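Local coordinates for DNA mismatch repair protein PMS1 (Saccharomyces cerevisiae, PDB 3H4L), which binds ATP and probably hydrolyses it through its GHKL-type N-terminal domain, as a MutL-family protein of yeast DNA mismatch repair, at residues 43-48 against 188-193; 58-63 against 144-149. One frame throughout, in Å; residues are numbered along the deposited sequence.

Contact 1: residues 43-48 against 188-193; sequences NQIEII and IKFSVW
The phenyl ring of F190 and the indole of W193 lie on opposite faces of this strand pair. The F190 ring meets I45 obliquely, with CE2 of F190 3.8 Å from CD1 of I45. CB and CG2 of I45 also touch the CD2–CE2 side of that ring. With CG of F190 anti to its carbonyl carbon (chi1 -78°), the two side chains run alongside each other and point the same way. I188 crosses I45 obliquely, its CG2 3.9 Å from CD1 of I45. On the other face the W193 indole has the carbonyl O of I47 at its edge. I48 comes to it obliquely, with CG1 4.3 Å from CD1 of W193, and K201 makes a cation-pi contact with the ring. Q44 and K189 lie side by side on this face, with CG of Q44 4.0 Å from CD of K189.

The strands are parallel and in register. The N-H of I45 donates to O of K189 at 2.7 Å, in a bond that is nearly straight (175°). I47 N donates to S191 O at 2.9 Å, a little less straight. The carbonyls of I45 and I47 accept from the N of S191 and of W193, both at 3.0 Å. The I45 and I47 backbones are thus held through both polar atoms.

The pair belongs to the large mixed sheet of the ATPase domain. Strand 56-61 binds the other edge of 44-50, and strand 200-206 that of 189-195. Helix 26-39 covers I45, I47 and I188, while helix 167-184 covers I47, F190 and V192.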
loop_
_atom_site.group_PDB
_atom_site.type_symbol
_atom_site.label_atom_id
_atom_site.label_comp_id
_atom_site.label_asym_id
_atom_site.label_seq_id
_atom_site.Cartn_x
_atom_site.Cartn_y
_atom_site.Cartn_z
ATOM N N ASN B 43 8.220 5.985 19.542
ATOM C CA ASN B 43 8.903 4.765 19.129
ATOM C C ASN B 43 7.974 4.065 18.147
ATOM O O ASN B 43 8.313 3.020 17.582
ATOM C CB ASN B 43 9.226 3.849 20.318
ATOM C CG ASN B 43 8.011 3.528 21.163
ATOM O OD1 ASN B 43 6.943 3.181 20.642
ATOM N ND2 ASN B 43 8.171 3.633 22.482
ATOM N N GLN B 44 6.797 4.652 17.949
ATOM C CA GLN B 44 5.844 4.105 17.003
ATOM C C GLN B 44 5.265 5.206 16.111
ATOM O O GLN B 44 4.672 6.177 16.590
ATOM C CB GLN B 44 4.711 3.365 17.721
ATOM C CG GLN B 44 4.104 2.278 16.849
ATOM C CD GLN B 44 2.936 1.554 17.494
ATOM O OE1 GLN B 44 2.994 1.158 18.666
ATOM N NE2 GLN B 44 1.868 1.357 16.716
ATOM N N ILE B 45 5.439 5.055 14.806
ATOM C CA ILE B 45 4.933 6.052 13.877
ATOM C C ILE B 45 4.102 5.438 12.773
ATOM O O ILE B 45 4.559 4.578 12.026
ATOM C CB ILE B 45 6.072 6.863 13.268
ATOM C CG1 ILE B 45 6.796 7.620 14.385
ATOM C CG2 ILE B 45 5.517 7.837 12.239
ATOM C CD1 ILE B 45 8.020 8.358 13.940
ATOM N N GLU B 46 2.871 5.906 12.676
ATOM C CA GLU B 46 1.939 5.403 11.696
ATOM C C GLU B 46 1.527 6.544 10.789
ATOM O O GLU B 46 1.199 7.633 11.262
ATOM C CB GLU B 46 0.720 4.826 12.413
ATOM C CG GLU B 46 -0.281 4.137 11.519
ATOM C CD GLU B 46 -1.506 3.715 12.292
ATOM O OE1 GLU B 46 -1.329 3.080 13.361
ATOM O OE2 GLU B 46 -2.632 4.021 11.839
ATOM N N ILE B 47 1.545 6.273 9.485
ATOM C CA ILE B 47 1.212 7.254 8.468
ATOM C C ILE B 47 0.120 6.694 7.577
ATOM O O ILE B 47 0.269 5.624 6.988
ATOM C CB ILE B 47 2.455 7.563 7.621
ATOM C CG1 ILE B 47 3.593 8.028 8.531
ATOM C CG2 ILE B 47 2.144 8.614 6.586
ATOM C CD1 ILE B 47 4.885 8.248 7.805
ATOM N N ILE B 48 -0.984 7.421 7.489
ATOM C CA ILE B 48 -2.102 6.990 6.680
ATOM C C ILE B 48 -2.394 7.998 5.569
ATOM O O ILE B 48 -2.693 9.158 5.833
ATOM C CB ILE B 48 -3.341 6.792 7.573
ATOM C CG1 ILE B 48 -3.073 5.650 8.555
ATOM C CG2 ILE B 48 -4.554 6.467 6.744
ATOM C CD1 ILE B 48 -4.228 5.361 9.500
ATOM N N ILE B 188 12.425 2.588 16.248
ATOM C CA ILE B 188 11.107 3.079 15.868
ATOM C C ILE B 188 10.350 2.156 14.922
ATOM O O ILE B 188 10.920 1.626 13.971
ATOM C CB ILE B 188 11.221 4.472 15.191
ATOM C CG1 ILE B 188 11.844 5.477 16.162
ATOM C CG2 ILE B 188 9.844 4.958 14.744
ATOM C CD1 ILE B 188 11.993 6.870 15.597
ATOM N N LYS B 189 9.062 1.971 15.184
ATOM C CA LYS B 189 8.233 1.140 14.316
ATOM C C LYS B 189 7.426 2.018 13.365
ATOM O O LYS B 189 6.619 2.842 13.802
ATOM C CB LYS B 189 7.246 0.283 15.114
ATOM C CG LYS B 189 6.208 -0.367 14.203
ATOM C CD LYS B 189 5.101 -1.106 14.941
ATOM C CE LYS B 189 4.159 -1.768 13.924
ATOM N NZ LYS B 189 3.135 -2.661 14.544
ATOM N N PHE B 190 7.640 1.841 12.068
ATOM C CA PHE B 190 6.912 2.608 11.068
ATOM C C PHE B 190 5.868 1.736 10.385
ATOM O O PHE B 190 6.086 0.538 10.168
ATOM C CB PHE B 190 7.861 3.154 9.998
ATOM C CG PHE B 190 8.632 4.359 10.422
ATOM C CD1 PHE B 190 9.897 4.231 10.984
ATOM C CD2 PHE B 190 8.101 5.633 10.245
ATOM C CE1 PHE B 190 10.628 5.362 11.361
ATOM C CE2 PHE B 190 8.820 6.767 10.618
ATOM C CZ PHE B 190 10.085 6.630 11.174
ATOM N N SER B 191 4.737 2.351 10.046
ATOM C CA SER B 191 3.647 1.678 9.353
ATOM C C SER B 191 3.069 2.685 8.374
ATOM O O SER B 191 2.834 3.837 8.722
ATOM C CB SER B 191 2.560 1.257 10.332
ATOM O OG SER B 191 3.074 0.351 11.277
ATOM N N VAL B 192 2.842 2.262 7.146
ATOM C CA VAL B 192 2.294 3.172 6.164
ATOM C C VAL B 192 1.225 2.492 5.342
ATOM O O VAL B 192 1.457 1.445 4.723
ATOM C CB VAL B 192 3.385 3.686 5.211
ATOM C CG1 VAL B 192 2.776 4.652 4.202
ATOM C CG2 VAL B 192 4.502 4.373 6.018
ATOM N N TRP B 193 0.045 3.091 5.340
ATOM C CA TRP B 193 -1.066 2.553 4.575
ATOM C C TRP B 193 -1.587 3.629 3.634
ATOM O O TRP B 193 -1.337 4.824 3.824
ATOM C CB TRP B 193 -2.231 2.154 5.483
ATOM C CG TRP B 193 -1.916 1.321 6.668
ATOM C CD1 TRP B 193 -1.395 1.740 7.862
ATOM C CD2 TRP B 193 -2.233 -0.057 6.830
ATOM N NE1 TRP B 193 -1.379 0.701 8.761
ATOM C CE2 TRP B 193 -1.886 -0.415 8.149
ATOM C CE3 TRP B 193 -2.777 -1.032 5.983
ATOM C CZ2 TRP B 193 -2.078 -1.708 8.649
ATOM C CZ3 TRP B 193 -2.970 -2.318 6.477
ATOM C CH2 TRP B 193 -2.618 -2.645 7.798
#

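Contact 2: residues 58-63 against 144-149; sequences ECSDNG and GTTVLV. With ANP (phosphoaminophosphonic acid-adenylate ester), chain E.
D61 and T145 turn their side chains to the adenine face of the sheet, whereas E58, S60, T146 and L148 stand on the other. CG of D61 sits between the backbone N and the carbonyl carbon (chi1 65°), and this crowded position brings the carboxylate back beside the T145 backbone. OD1 accepts from T145 N at 3.1 Å and from G63 N at 2.9 Å, both from above the carboxylate plane. The second bond closes an Asx turn. OD2 takes the amino group N6 of ANP at 3.1 Å, and S37 is its second partner. A water donates to D61 OD1 and accepts from T145 OG1, which is also bonded to T115.

On the other face S60 and T146 meet tip to tip, OG to OG1, at 2.9 Å. E58 is extended and crosses T146 obliquely, its OE1 3.3 Å from CG2 of T146. It also crosses L148, whose CD1 reaches CB of E58 at 3.5 Å.

C59 and V147 form an antiparallel hydrogen-bonded pair, with C59 N to V147 O at 2.8 Å. G144 has backbone angles that call for glycine, and a side chain there would strike D61 O.

An alanine in place of D61 would remove both oxygens and the bonds to N6 and G63 N, and would probably weaken the hold on adenine and loosen the turn. D61 opens the DNGDG sequence, which matches the DxGxG motif of GHKL ATPases. Its bond to an amino donor is consistent with selection of adenine, and the N-H groups around it probably stabilise its negative charge.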
loop_
_atom_site.group_PDB
_atom_site.type_symbol
_atom_site.label_atom_id
_atom_site.label_comp_id
_atom_site.label_asym_id
_atom_site.label_seq_id
_atom_site.Cartn_x
_atom_site.Cartn_y
_atom_site.Cartn_z
ATOM N N GLU B 58 -2.000 11.529 7.300
ATOM C CA GLU B 58 -2.104 11.541 8.744
ATOM C C GLU B 58 -0.872 10.923 9.398
ATOM O O GLU B 58 -0.413 9.850 9.016
ATOM C CB GLU B 58 -3.381 10.806 9.174
ATOM C CG GLU B 58 -3.479 10.549 10.682
ATOM C CD GLU B 58 -4.764 9.836 11.103
ATOM O OE1 GLU B 58 -4.762 9.213 12.188
ATOM O OE2 GLU B 58 -5.773 9.902 10.368
ATOM N N CYS B 59 -0.332 11.607 10.392
ATOM C CA CYS B 59 0.833 11.078 11.075
ATOM C C CYS B 59 0.511 10.868 12.552
ATOM O O CYS B 59 0.167 11.824 13.262
ATOM C CB CYS B 59 2.021 12.026 10.914
ATOM S SG CYS B 59 3.548 11.343 11.541
ATOM N N SER B 60 0.608 9.612 12.994
ATOM C CA SER B 60 0.317 9.243 14.377
ATOM C C SER B 60 1.514 8.669 15.102
ATOM O O SER B 60 2.176 7.757 14.600
ATOM C CB SER B 60 -0.817 8.214 14.448
ATOM O OG SER B 60 -2.080 8.841 14.465
ATOM N N ASP B 61 1.781 9.194 16.291
ATOM C CA ASP B 61 2.896 8.713 17.080
ATOM C C ASP B 61 2.481 8.559 18.539
ATOM O O ASP B 61 1.413 9.024 18.949
ATOM C CB ASP B 61 4.068 9.688 16.982
ATOM C CG ASP B 61 3.755 11.038 17.588
ATOM O OD1 ASP B 61 3.306 11.087 18.755
ATOM O OD2 ASP B 61 3.968 12.062 16.902
ATOM N N ASN B 62 3.332 7.903 19.321
ATOM C CA ASN B 62 3.067 7.715 20.736
ATOM C C ASN B 62 4.076 8.552 21.530
ATOM O O ASN B 62 4.512 8.173 22.617
ATOM C CB ASN B 62 3.172 6.229 21.097
ATOM C CG ASN B 62 4.499 5.617 20.686
ATOM O OD1 ASN B 62 5.355 6.291 20.102
ATOM N ND2 ASN B 62 4.677 4.327 20.989
ATOM N N GLY B 63 4.439 9.704 20.977
ATOM C CA GLY B 63 5.396 10.570 21.634
ATOM C C GLY B 63 4.853 11.286 22.856
ATOM O O GLY B 63 3.772 10.983 23.353
ATOM N N GLY B 144 0.536 10.500 22.974
ATOM C CA GLY B 144 0.981 10.787 21.623
ATOM C C GLY B 144 0.226 11.889 20.915
ATOM O O GLY B 144 -0.572 12.620 21.516
ATOM N N THR B 145 0.473 12.004 19.619
ATOM C CA THR B 145 -0.164 13.034 18.828
ATOM C C THR B 145 -0.499 12.524 17.438
ATOM O O THR B 145 0.188 11.645 16.901
ATOM C CB THR B 145 0.771 14.247 18.710
ATOM O OG1 THR B 145 1.116 14.701 20.024
ATOM C CG2 THR B 145 0.110 15.377 17.939
ATOM N N THR B 146 -1.570 13.072 16.870
ATOM C CA THR B 146 -2.016 12.728 15.526
ATOM C C THR B 146 -2.168 14.033 14.743
ATOM O O THR B 146 -2.974 14.896 15.106
ATOM C CB THR B 146 -3.390 12.015 15.535
ATOM O OG1 THR B 146 -3.295 10.774 16.232
ATOM C CG2 THR B 146 -3.844 11.734 14.124
ATOM N N VAL B 147 -1.386 14.192 13.682
ATOM C CA VAL B 147 -1.482 15.394 12.861
ATOM C C VAL B 147 -2.096 15.007 11.511
ATOM O O VAL B 147 -1.646 14.061 10.837
ATOM C CB VAL B 147 -0.097 16.050 12.638
ATOM C CG1 VAL B 147 -0.258 17.394 11.925
ATOM C CG2 VAL B 147 0.598 16.256 13.971
ATOM N N LEU B 148 -3.139 15.727 11.124
ATOM C CA LEU B 148 -3.802 15.442 9.867
ATOM C C LEU B 148 -3.744 16.638 8.926
ATOM O O LEU B 148 -4.268 17.709 9.239
ATOM C CB LEU B 148 -5.265 15.076 10.125
ATOM C CG LEU B 148 -6.062 14.733 8.865
ATOM C CD1 LEU B 148 -5.559 13.402 8.313
ATOM C CD2 LEU B 148 -7.559 14.656 9.178
ATOM N N VAL B 149 -3.097 16.454 7.779
ATOM C CA VAL B 149 -2.997 17.503 6.762
ATOM C C VAL B 149 -3.927 17.064 5.637
ATOM O O VAL B 149 -3.716 16.016 5.036
ATOM C CB VAL B 149 -1.560 17.615 6.197
ATOM C CG1 VAL B 149 -1.556 18.510 4.947
ATOM C CG2 VAL B 149 -0.613 18.163 7.268
HETATM P PG ANP E . 11.740 22.255 13.140
HETATM O O1G ANP E . 10.611 21.632 12.429
HETATM O O2G ANP E . 12.620 21.285 13.748
HETATM O O3G ANP E . 12.548 23.226 12.324
HETATM P PB ANP E . 9.816 22.686 15.213
HETATM O O1B ANP E . 9.847 23.450 16.493
HETATM O O2B ANP E . 9.648 21.249 15.327
HETATM N N3B ANP E . 11.092 23.115 14.345
HETATM P PA ANP E . 7.301 22.637 13.748
HETATM O O1A ANP E . 7.728 21.451 13.035
HETATM O O2A ANP E . 6.416 23.637 13.081
HETATM O O3A ANP E . 8.597 23.303 14.402
HETATM O "O5'" ANP E . 6.341 22.242 14.958
HETATM C "C5'" ANP E . 6.596 22.885 16.149
HETATM C "C4'" ANP E . 5.937 22.709 17.461
HETATM O "O4'" ANP E . 4.749 21.906 17.335
HETATM C "C3'" ANP E . 7.000 21.882 18.100
HETATM O "O3'" ANP E . 8.031 22.727 18.624
HETATM C "C2'" ANP E . 6.217 21.048 19.070
HETATM O "O2'" ANP E . 6.161 21.768 20.287
HETATM C "C1'" ANP E . 4.866 20.874 18.302
HETATM N N9 ANP E . 4.638 19.610 17.542
HETATM C C8 ANP E . 4.505 19.363 16.184
HETATM N N7 ANP E . 4.307 18.128 15.830
HETATM C C5 ANP E . 4.305 17.469 17.045
HETATM C C6 ANP E . 4.146 16.088 17.448
HETATM N N6 ANP E . 3.939 15.126 16.558
HETATM N N1 ANP E . 4.197 15.730 18.796
HETATM C C2 ANP E . 4.407 16.695 19.756
HETATM N N3 ANP E . 4.567 18.022 19.484
HETATM C C4 ANP E . 4.520 18.351 18.121
HETATM O O HOH W 1 3.749 13.202 20.353
#

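Contacts 1 and 2 are neighbouring strand pairs of one sheet, with centres 10 Å apart. Strands 44-50 and 56-61 join them: E46 O of contact 1 lies 2.7 Å from S60 N of contact 2, a probable hydrogen bond. At the strand ends N62 grips the other pair twice. Its ND2 is 2.6 Å from OD1 of N43, and its OD1 accepts from Q44 N. This places the turn after D61 against the start of strand 44-50. Contact 2 touches the nucleotide directly. Contact 1 stands behind it, the I45 side chain about 8 Å from ANP between nearest atoms. Helix 26-39 packs on residues of both contacts and supplies N36 and S37 to the pocket.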